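Local coordinates for thiamine-binding periplasmic protein (Escherichia coli, PDB 2QRY) that binds thiamine, thiamine phosphate and thiamine diphosphate in the periplasm and serves as the solute-binding component of the ThiBPQ importer, at residues I157-D160 and T165-L168; T29-A34 and G199-Y204. One frame throughout, in Å; residues are numbered along the deposited sequence.

Interaction 1: residues I157-D160 and T165-L168; sequences IYQD and TPGL. With TPS (thiamin phosphate), chain E.
The end of strand 156-159 and the first turn of helix 165-178 meet here, beside the phosphate in the ligand cleft of this bacterial solute-binding protein. The chain leaves the strand, makes a short loop and enters the helix, so strand end and helix start lie against each other. Q159 and G167 are the nearest pair, with their CA atoms 4.3 Å apart. The backbone O of Q159 lies 3.3 Å from G167 CA. A side chain on G167 would collide with the O atoms of Q159 and D160.

The side chain of Q159 crosses P166 at about a right angle. Its CG stands anti to the carbonyl carbon (chi1 -48°) and the chain then bends at chi2. This brings OE1 to P166 CB at 3.3 Å, a contact of an amide oxygen with carbon. OE1 is buried there and has no polar partner in the model. The other end of the amide is satisfied, since NE2 bonds to the backbone O of L216.

The CG and CD atoms of the proline turn to the ligand. P166 CD is 3.2 Å from O1 of thiamin phosphate, and P166 CG is 3.7 Å from its C7. T165, a thiamine-binding residue, places OG1 3.0 Å from the ester oxygen O7.

S164 OG, just before the helix, takes the N-H of G167 and also bonds to the ligand. The strand lies between strands 193-197 and 214-218, parallel to both. P166 packs on L216 and Y218 of the latter, and Q159 touches A203 of helix 200-208.

Interaction 2: residues T29-A34 and G199-Y204; sequences TYDSFA and GWSEAY. With TPS (thiamin phosphate), chain E.
One face of the indole of W200, a thiamine-binding residue, takes the S1-C2 edge of the thiazolium, which stands nearly upright on it, with ligand C2 3.3 Å above the plane and over its centre. On the opposite face lies Y204 CB, toward the rim. The CG of W200 is anti to the backbone N (chi1 169°), which turns an indole face toward the ligand. W200 CH2 reaches the pyrimidine, 3.3 Å from ligand N3A. Y30 presents a ring face to ligand C6, 3.8 Å above the plane and offset toward the rim. Its other face has T29 OG1, and S32 N lies at its edge.

S201 OG donates to D31 OD1 at 2.9 Å, arriving from above the carboxylate plane, 48° out of it. A water between them accepts from S201 N and lies 3.0 Å from D31 OD1. S32 CB touches W200 CZ3 at 3.8 Å. At the helix start, W200 N donates to phosphate O1 at 3.1 Å. An alanine in place of W200 would probably leave the S1-C2 edge without the flat surface it rests on and S32 CB without its indole contact.

The contact spans the ligand cleft of a bacterial solute-binding protein, joining the helix starts after strands 24-29 and 193-197. S217 of strand 214-218 bonds W200 NE1, while E248 of strand 243-252 and N282 bond Y30 OH.

From the N terminus, the chain first passes T29-A34, at the end of strand 24-29. It then runs through much of the fold before G199-Y204 closes the long loop of interaction 2, with 164 residues between the segments. Interaction 1 is nested inside that loop and closes a short one, with four residues between its two segments. Interaction 1 is thus local, while interaction 2 joins distant parts of the chain. The two touch each other: Q159 CG packs against W200 N, and I157 CG2 against A203 CB. Both also contact thiamin phosphate, so the site draws on helix starts that follow strands 24-29, 156-159 and 193-197.

Interaction 1: residues I157-D160 and T165-L168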
loop_
_atom_site.group_PDB
_atom_site.type_symbol
_atom_site.label_atom_id
_atom_site.label_comp_id
_atom_site.label_asym_id
_atom_site.label_seq_id
_atom_site.Cartn_x
_atom_site.Cartn_y
_atom_site.Cartn_z
ATOM N N ILE A 157 -5.090 -12.098 -10.661
ATOM C CA ILE A 157 -5.833 -10.845 -10.579
ATOM C C ILE A 157 -4.931 -9.820 -9.881
ATOM O O ILE A 157 -4.260 -10.144 -8.904
ATOM C CB ILE A 157 -7.154 -11.006 -9.776
ATOM C CG1 ILE A 157 -8.185 -11.758 -10.625
ATOM C CG2 ILE A 157 -7.717 -9.640 -9.397
ATOM C CD1 ILE A 157 -9.498 -12.039 -9.920
ATOM N N TYR A 158 -4.889 -8.596 -10.391
ATOM C CA TYR A 158 -4.077 -7.562 -9.754
ATOM C C TYR A 158 -4.717 -6.194 -9.950
ATOM O O TYR A 158 -5.770 -6.090 -10.578
ATOM C CB TYR A 158 -2.636 -7.595 -10.287
ATOM C CG TYR A 158 -2.494 -7.272 -11.757
ATOM C CD1 TYR A 158 -2.311 -5.960 -12.188
ATOM C CD2 TYR A 158 -2.555 -8.280 -12.720
ATOM C CE1 TYR A 158 -2.193 -5.658 -13.543
ATOM C CE2 TYR A 158 -2.440 -7.982 -14.077
ATOM C CZ TYR A 158 -2.260 -6.675 -14.478
ATOM O OH TYR A 158 -2.158 -6.379 -15.816
ATOM N N GLN A 159 -4.096 -5.151 -9.406
ATOM C CA GLN A 159 -4.655 -3.802 -9.501
ATOM C C GLN A 159 -4.034 -2.886 -10.545
ATOM O O GLN A 159 -2.892 -3.068 -10.967
ATOM C CB GLN A 159 -4.586 -3.099 -8.141
ATOM C CG GLN A 159 -5.099 -3.919 -6.967
ATOM C CD GLN A 159 -4.138 -5.022 -6.581
ATOM O OE1 GLN A 159 -2.930 -4.826 -6.583
ATOM N NE2 GLN A 159 -4.670 -6.183 -6.239
ATOM N N ASP A 160 -4.814 -1.883 -10.932
ATOM C CA ASP A 160 -4.415 -0.889 -11.915
ATOM C C ASP A 160 -3.350 0.024 -11.312
ATOM O O ASP A 160 -3.586 0.677 -10.299
ATOM C CB ASP A 160 -5.635 -0.058 -12.314
ATOM C CG ASP A 160 -5.363 0.843 -13.497
ATOM O OD1 ASP A 160 -4.239 1.373 -13.593
ATOM O OD2 ASP A 160 -6.281 1.035 -14.323
ATOM N N THR A 165 -1.766 1.649 -5.188
ATOM C CA THR A 165 -0.355 1.541 -4.840
ATOM C C THR A 165 0.149 0.108 -5.030
ATOM O O THR A 165 1.255 -0.096 -5.531
ATOM C CB THR A 165 -0.062 2.052 -3.397
ATOM O OG1 THR A 165 -1.040 1.549 -2.482
ATOM C CG2 THR A 165 -0.072 3.574 -3.372
ATOM N N PRO A 166 -0.652 -0.905 -4.631
ATOM C CA PRO A 166 -0.206 -2.296 -4.818
ATOM C C PRO A 166 -0.069 -2.549 -6.322
ATOM O O PRO A 166 0.758 -3.341 -6.765
ATOM C CB PRO A 166 -1.345 -3.110 -4.226
ATOM C CG PRO A 166 -1.875 -2.218 -3.152
ATOM C CD PRO A 166 -1.873 -0.857 -3.806
ATOM N N GLY A 167 -0.908 -1.867 -7.098
ATOM C CA GLY A 167 -0.866 -2.013 -8.540
ATOM C C GLY A 167 0.413 -1.390 -9.065
ATOM O O GLY A 167 1.100 -1.978 -9.901
ATOM N N LEU A 168 0.726 -0.196 -8.556
ATOM C CA LEU A 168 1.931 0.521 -8.941
ATOM C C LEU A 168 3.107 -0.349 -8.499
ATOM O O LEU A 168 4.121 -0.448 -9.199
ATOM C CB LEU A 168 2.002 1.869 -8.227
ATOM C CG LEU A 168 2.640 3.059 -8.950
ATOM C CD1 LEU A 168 3.195 4.008 -7.882
ATOM C CD2 LEU A 168 3.736 2.620 -9.922
HETATM C CM2 TPS E . -5.943 -9.166 4.258
HETATM N N3 TPS E . -3.516 -3.362 2.353
HETATM C C2 TPS E . -4.498 -3.813 1.599
HETATM S S1 TPS E . -4.652 -2.632 0.353
HETATM C C5 TPS E . -3.363 -1.546 0.891
HETATM C C4 TPS E . -2.905 -2.189 2.021
HETATM C CM4 TPS E . -1.760 -1.602 2.839
HETATM C C6 TPS E . -2.978 -0.285 0.182
HETATM C C7 TPS E . -4.041 -0.235 -0.915
HETATM O O7 TPS E . -3.904 0.860 -1.813
HETATM N N1A TPS E . -4.002 -7.842 3.526
HETATM C C2A TPS E . -5.213 -7.853 4.090
HETATM N N3A TPS E . -5.787 -6.725 4.504
HETATM C C4A TPS E . -5.170 -5.531 4.370
HETATM N N4A TPS E . -5.793 -4.375 4.805
HETATM C C5A TPS E . -3.872 -5.480 3.770
HETATM C C6A TPS E . -3.317 -6.701 3.353
HETATM C C7A TPS E . -3.084 -4.163 3.566
HETATM P P1 TPS E . -5.116 0.733 -2.874
HETATM O O1 TPS E . -5.080 -0.674 -3.534
HETATM O O2 TPS E . -5.058 1.887 -3.956
HETATM O O3 TPS E . -6.448 0.866 -2.104
#

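Interaction 2: residues T29-A34 and G199-Y204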
loop_
_atom_site.group_PDB
_atom_site.type_symbol
_atom_site.label_atom_id
_atom_site.label_comp_id
_atom_site.label_asym_id
_atom_site.label_seq_id
_atom_site.Cartn_x
_atom_site.Cartn_y
_atom_site.Cartn_z
ATOM N N THR A 29 -8.163 9.128 2.584
ATOM C CA THR A 29 -7.490 7.835 2.647
ATOM C C THR A 29 -8.216 6.813 1.761
ATOM O O THR A 29 -9.243 7.131 1.166
ATOM C CB THR A 29 -7.416 7.315 4.110
ATOM O OG1 THR A 29 -6.568 6.162 4.161
ATOM C CG2 THR A 29 -8.811 6.953 4.631
ATOM N N TYR A 30 -7.674 5.599 1.664
ATOM C CA TYR A 30 -8.290 4.557 0.850
ATOM C C TYR A 30 -9.317 3.759 1.654
ATOM O O TYR A 30 -9.339 3.842 2.888
ATOM C CB TYR A 30 -7.209 3.650 0.243
ATOM C CG TYR A 30 -6.177 3.112 1.211
ATOM C CD1 TYR A 30 -6.438 1.983 1.990
ATOM C CD2 TYR A 30 -4.910 3.697 1.301
ATOM C CE1 TYR A 30 -5.450 1.437 2.830
ATOM C CE2 TYR A 30 -3.919 3.167 2.136
ATOM C CZ TYR A 30 -4.195 2.036 2.891
ATOM O OH TYR A 30 -3.205 1.484 3.675
ATOM N N ASP A 31 -10.163 2.983 0.968
ATOM C CA ASP A 31 -11.226 2.245 1.650
ATOM C C ASP A 31 -10.872 1.183 2.672
ATOM O O ASP A 31 -11.554 1.076 3.691
ATOM C CB ASP A 31 -12.235 1.650 0.648
ATOM C CG ASP A 31 -11.588 0.785 -0.412
ATOM O OD1 ASP A 31 -10.637 0.037 -0.098
ATOM O OD2 ASP A 31 -12.052 0.842 -1.570
ATOM N N SER A 32 -9.831 0.395 2.430
ATOM C CA SER A 32 -9.481 -0.639 3.392
ATOM C C SER A 32 -8.946 -0.045 4.702
ATOM O O SER A 32 -8.933 -0.719 5.727
ATOM C CB SER A 32 -8.465 -1.614 2.790
ATOM O OG SER A 32 -7.248 -0.967 2.494
ATOM N N PHE A 33 -8.524 1.218 4.681
ATOM C CA PHE A 33 -8.015 1.836 5.903
ATOM C C PHE A 33 -9.177 2.291 6.783
ATOM O O PHE A 33 -9.225 1.967 7.971
ATOM C CB PHE A 33 -7.122 3.039 5.589
ATOM C CG PHE A 33 -6.391 3.579 6.790
ATOM C CD1 PHE A 33 -5.161 3.050 7.172
ATOM C CD2 PHE A 33 -6.939 4.601 7.554
ATOM C CE1 PHE A 33 -4.490 3.534 8.295
ATOM C CE2 PHE A 33 -6.273 5.092 8.682
ATOM C CZ PHE A 33 -5.047 4.559 9.053
ATOM N N ALA A 34 -10.114 3.031 6.198
ATOM C CA ALA A 34 -11.268 3.539 6.938
ATOM C C ALA A 34 -12.372 2.500 7.148
ATOM O O ALA A 34 -13.354 2.759 7.846
ATOM C CB ALA A 34 -11.840 4.758 6.227
ATOM N N GLY A 199 -8.896 -0.944 -7.333
ATOM C CA GLY A 199 -8.422 -1.033 -5.971
ATOM C C GLY A 199 -8.212 -2.451 -5.486
ATOM O O GLY A 199 -8.748 -3.406 -6.044
ATOM N N TRP A 200 -7.424 -2.567 -4.426
ATOM C CA TRP A 200 -7.092 -3.843 -3.813
ATOM C C TRP A 200 -8.315 -4.585 -3.267
ATOM O O TRP A 200 -8.477 -5.776 -3.494
ATOM C CB TRP A 200 -6.077 -3.603 -2.689
ATOM C CG TRP A 200 -5.851 -4.788 -1.810
ATOM C CD1 TRP A 200 -4.949 -5.795 -1.999
ATOM C CD2 TRP A 200 -6.575 -5.113 -0.619
ATOM N NE1 TRP A 200 -5.069 -6.731 -0.997
ATOM C CE2 TRP A 200 -6.059 -6.337 -0.136
ATOM C CE3 TRP A 200 -7.609 -4.487 0.092
ATOM C CZ2 TRP A 200 -6.545 -6.949 1.027
ATOM C CZ3 TRP A 200 -8.091 -5.101 1.256
ATOM C CH2 TRP A 200 -7.558 -6.315 1.707
ATOM N N SER A 201 -9.174 -3.879 -2.544
ATOM C CA SER A 201 -10.355 -4.504 -1.963
ATOM C C SER A 201 -11.124 -5.413 -2.912
ATOM O O SER A 201 -11.384 -6.573 -2.590
ATOM C CB SER A 201 -11.294 -3.433 -1.408
ATOM O OG SER A 201 -10.735 -2.853 -0.247
ATOM N N GLU A 202 -11.506 -4.891 -4.076
ATOM C CA GLU A 202 -12.256 -5.693 -5.039
ATOM C C GLU A 202 -11.438 -6.883 -5.522
ATOM O O GLU A 202 -11.960 -7.994 -5.660
ATOM C CB GLU A 202 -12.671 -4.847 -6.242
ATOM C CG GLU A 202 -13.356 -5.666 -7.327
ATOM C CD GLU A 202 -13.811 -4.824 -8.498
ATOM O OE1 GLU A 202 -13.347 -3.671 -8.636
ATOM O OE2 GLU A 202 -14.629 -5.329 -9.286
ATOM N N ALA A 203 -10.155 -6.639 -5.781
ATOM C CA ALA A 203 -9.241 -7.678 -6.239
ATOM C C ALA A 203 -9.195 -8.847 -5.261
ATOM O O ALA A 203 -9.377 -10.004 -5.646
ATOM C CB ALA A 203 -7.843 -7.101 -6.402
ATOM N N TYR A 204 -8.945 -8.533 -3.995
ATOM C CA TYR A 204 -8.844 -9.545 -2.952
ATOM C C TYR A 204 -10.167 -10.275 -2.761
ATOM O O TYR A 204 -10.198 -11.487 -2.532
ATOM C CB TYR A 204 -8.385 -8.891 -1.638
ATOM C CG TYR A 204 -7.617 -9.829 -0.737
ATOM C CD1 TYR A 204 -8.245 -10.484 0.321
ATOM C CD2 TYR A 204 -6.269 -10.100 -0.973
ATOM C CE1 TYR A 204 -7.547 -11.392 1.125
ATOM C CE2 TYR A 204 -5.560 -11.003 -0.180
ATOM C CZ TYR A 204 -6.205 -11.647 0.866
ATOM O OH TYR A 204 -5.513 -12.548 1.647
HETATM C CM2 TPS E . -5.943 -9.166 4.258
HETATM N N3 TPS E . -3.516 -3.362 2.353
HETATM C C2 TPS E . -4.498 -3.813 1.599
HETATM S S1 TPS E . -4.652 -2.632 0.353
HETATM C C5 TPS E . -3.363 -1.546 0.891
HETATM C C4 TPS E . -2.905 -2.189 2.021
HETATM C CM4 TPS E . -1.760 -1.602 2.839
HETATM C C6 TPS E . -2.978 -0.285 0.182
HETATM C C7 TPS E . -4.041 -0.235 -0.915
HETATM O O7 TPS E . -3.904 0.860 -1.813
HETATM N N1A TPS E . -4.002 -7.842 3.526
HETATM C C2A TPS E . -5.213 -7.853 4.090
HETATM N N3A TPS E . -5.787 -6.725 4.504
HETATM C C4A TPS E . -5.170 -5.531 4.370
HETATM N N4A TPS E . -5.793 -4.375 4.805
HETATM C C5A TPS E . -3.872 -5.480 3.770
HETATM C C6A TPS E . -3.317 -6.701 3.353
HETATM C C7A TPS E . -3.084 -4.163 3.566
HETATM P P1 TPS E . -5.116 0.733 -2.874
HETATM O O1 TPS E . -5.080 -0.674 -3.534
HETATM O O2 TPS E . -5.058 1.887 -3.956
HETATM O O3 TPS E . -6.448 0.866 -2.104
HETATM O O HOH W 1 -9.655 -0.913 -2.729
#